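Local coordinates for Phosphoglucosamine/phosphogalactosamine mutase (Sulfolobus tokodaii, PDB 2F7L), which interconverts the 6-phosphates and 1-phosphates of glucosamine and galactosamine, using magnesium, on the way to UDP-N-acetylglucosamine and UDP-N-acetylgalactosamine, at residues A[188-197]-A[343-351]. Residues are numbered along the deposited sequence; the frame is centred on the assembly and turned at random.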
# COMPACT_ATOMS: atom_id res chain seq x y z
N THR A 188 0.09 -14.59 -5.02
CA THR A 188 0.58 -14.07 -6.29
C THR A 188 0.99 -15.23 -7.22
O THR A 188 0.67 -15.23 -8.40
CB THR A 188 1.75 -13.04 -6.08
OG1 THR A 188 1.24 -11.92 -5.36
CG2 THR A 188 2.32 -12.52 -7.41
N PRO A 189 1.69 -16.24 -6.68
CA PRO A 189 2.09 -17.36 -7.54
C PRO A 189 0.88 -18.12 -8.09
O PRO A 189 0.92 -18.69 -9.17
CB PRO A 189 2.94 -18.22 -6.60
CG PRO A 189 3.50 -17.25 -5.68
CD PRO A 189 2.32 -16.37 -5.37
N LEU A 190 -0.20 -18.12 -7.32
CA LEU A 190 -1.39 -18.81 -7.75
C LEU A 190 -1.99 -18.06 -8.92
O LEU A 190 -2.39 -18.67 -9.90
CB LEU A 190 -2.38 -18.91 -6.58
CG LEU A 190 -2.63 -20.26 -5.88
CD1 LEU A 190 -1.42 -21.14 -5.87
CD2 LEU A 190 -3.08 -19.96 -4.48
N VAL A 191 -2.02 -16.74 -8.84
CA VAL A 191 -2.58 -16.00 -9.97
C VAL A 191 -1.67 -16.24 -11.19
O VAL A 191 -2.17 -16.45 -12.30
CB VAL A 191 -2.74 -14.46 -9.67
CG1 VAL A 191 -3.70 -14.26 -8.53
CG2 VAL A 191 -1.43 -13.86 -9.29
N ALA A 192 -0.35 -16.26 -11.00
CA ALA A 192 0.58 -16.50 -12.11
C ALA A 192 0.26 -17.84 -12.79
O ALA A 192 0.20 -17.93 -14.02
CB ALA A 192 2.02 -16.50 -11.61
N ARG A 193 0.06 -18.87 -11.97
CA ARG A 193 -0.26 -20.20 -12.46
C ARG A 193 -1.52 -20.22 -13.33
O ARG A 193 -1.61 -20.97 -14.30
CB ARG A 193 -0.46 -21.15 -11.29
CG ARG A 193 -0.06 -22.56 -11.59
CD ARG A 193 -0.09 -23.37 -10.33
NE ARG A 193 -1.40 -23.26 -9.70
CZ ARG A 193 -1.83 -24.01 -8.69
NH1 ARG A 193 -1.05 -24.95 -8.16
NH2 ARG A 193 -3.04 -23.82 -8.19
N ALA A 194 -2.49 -19.38 -12.98
CA ALA A 194 -3.71 -19.34 -13.77
C ALA A 194 -3.45 -18.69 -15.10
O ALA A 194 -4.05 -19.07 -16.10
CB ALA A 194 -4.82 -18.59 -13.03
N LEU A 195 -2.55 -17.71 -15.13
CA LEU A 195 -2.21 -17.04 -16.38
C LEU A 195 -1.10 -17.81 -17.09
O LEU A 195 -0.39 -17.30 -17.95
CB LEU A 195 -1.80 -15.59 -16.09
CG LEU A 195 -2.83 -14.96 -15.13
CD1 LEU A 195 -2.54 -13.49 -14.90
CD2 LEU A 195 -4.22 -15.13 -15.71
N GLY A 196 -0.96 -19.08 -16.73
CA GLY A 196 0.05 -19.92 -17.32
C GLY A 196 1.46 -19.37 -17.52
O GLY A 196 1.94 -19.29 -18.65
N CYS A 197 2.16 -19.03 -16.44
CA CYS A 197 3.52 -18.52 -16.59
C CYS A 197 4.51 -19.56 -16.07
O CYS A 197 4.11 -20.51 -15.40
CB CYS A 197 3.74 -17.25 -15.74
SG CYS A 197 2.41 -16.03 -15.69
N ALA A 343 -1.35 -8.50 -6.02
CA ALA A 343 -1.58 -9.54 -7.00
C ALA A 343 -2.45 -8.92 -8.08
O ALA A 343 -2.20 -9.14 -9.27
CB ALA A 343 -2.29 -10.74 -6.39
N MET A 344 -3.45 -8.14 -7.67
CA MET A 344 -4.32 -7.54 -8.67
C MET A 344 -3.47 -6.76 -9.65
O MET A 344 -3.74 -6.76 -10.85
CB MET A 344 -5.34 -6.59 -8.05
CG MET A 344 -6.37 -6.04 -9.06
SD MET A 344 -7.56 -7.27 -9.69
CE MET A 344 -6.72 -7.84 -11.18
N SER A 345 -2.42 -6.13 -9.13
CA SER A 345 -1.54 -5.33 -9.95
C SER A 345 -0.71 -6.19 -10.87
O SER A 345 -0.56 -5.86 -12.04
CB SER A 345 -0.62 -4.52 -9.06
OG SER A 345 -1.40 -3.73 -8.19
N PHE A 346 -0.16 -7.27 -10.33
CA PHE A 346 0.66 -8.18 -11.12
C PHE A 346 -0.14 -8.74 -12.32
O PHE A 346 0.40 -8.90 -13.42
CB PHE A 346 1.14 -9.33 -10.23
CG PHE A 346 1.73 -10.48 -10.99
CD1 PHE A 346 3.01 -10.41 -11.51
CD2 PHE A 346 0.99 -11.64 -11.20
CE1 PHE A 346 3.56 -11.48 -12.21
CE2 PHE A 346 1.54 -12.71 -11.91
CZ PHE A 346 2.82 -12.63 -12.41
N ALA A 347 -1.42 -9.03 -12.08
CA ALA A 347 -2.30 -9.56 -13.11
C ALA A 347 -2.59 -8.50 -14.19
O ALA A 347 -2.58 -8.80 -15.39
CB ALA A 347 -3.62 -10.03 -12.49
N LEU A 348 -2.88 -7.28 -13.76
CA LEU A 348 -3.17 -6.22 -14.69
C LEU A 348 -1.93 -5.95 -15.52
O LEU A 348 -2.03 -5.64 -16.71
CB LEU A 348 -3.58 -4.96 -13.96
CG LEU A 348 -4.99 -4.97 -13.36
CD1 LEU A 348 -5.20 -3.74 -12.50
CD2 LEU A 348 -6.01 -5.03 -14.48
N MET A 349 -0.76 -6.09 -14.91
CA MET A 349 0.47 -5.81 -15.62
C MET A 349 0.67 -6.82 -16.73
O MET A 349 0.97 -6.45 -17.86
CB MET A 349 1.67 -5.84 -14.67
CG MET A 349 2.97 -5.34 -15.29
SD MET A 349 2.91 -3.60 -15.78
CE MET A 349 3.72 -2.82 -14.37
N LEU A 350 0.51 -8.10 -16.41
CA LEU A 350 0.65 -9.16 -17.40
C LEU A 350 -0.38 -8.99 -18.52
O LEU A 350 -0.19 -9.50 -19.63
CB LEU A 350 0.49 -10.55 -16.76
CG LEU A 350 1.60 -11.05 -15.84
CD1 LEU A 350 1.36 -12.50 -15.50
CD2 LEU A 350 2.95 -10.91 -16.52
N GLU A 351 -1.48 -8.28 -18.25
CA GLU A 351 -2.47 -8.08 -19.29
C GLU A 351 -1.91 -6.98 -20.19
O GLU A 351 -1.61 -7.23 -21.36
CB GLU A 351 -3.83 -7.66 -18.72
CG GLU A 351 -5.00 -8.38 -19.40
CD GLU A 351 -6.37 -7.73 -19.17
OE1 GLU A 351 -7.40 -8.37 -19.50
OE2 GLU A 351 -6.44 -6.57 -18.69
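Phe346 pushes its ring across to helix 188-194 and overlaps Thr188, Val191 and Ala192, one turn of that helix. CG anti to the backbone N (chi1 167°) carries the ring out from helix 342-356 to meet them. The methyl CG2 of Thr188 lies over one face, 4.0 Å above the ring plane and displaced toward the rim; CG of Leu350, one turn further along the ring's own helix, sits off-centre over the opposite face. CG2 of Val191 comes in obliquely toward CD2 of Phe346, though its modelled place is less certain, and CB of Ala192 meets CE2 of Phe346, also obliquely and at 3.8 Å. With an alanine here instead of Phe346, the methyls of Thr188 and Ala192 would probably lose their shared partner and a gap would open between the helices.

At the start of helix 188-194 the backbones draw close, Thr188 CA to Ala343 CA being 5.1 Å, which the small CB of Ala343 allows. Thr188 OG1 rests near that methyl and is hydrogen-bonded to NE2 of His240. Past the helix end, Leu195 lays CD1 against Ala347 and, 4.1 Å away, against CD1 of Leu350. The same Leu350 CD1 also takes Cys197 SG at 3.7 Å.

No hydrogen bond joins the two segments; the contact is almost wholly apolar and buried. The two helical segments run roughly parallel, their axes crossing at -26°, and bring the alpha/beta/alpha domains II and III of the phosphohexose mutase fold together. Strand 174-178 adds Val175 against Phe346 and Cys197, helix 165-171 adds Ile168 against Leu195 and Leu350, and helix 151-160 places Ile159 on Ala343 and Leu160 on Leu195.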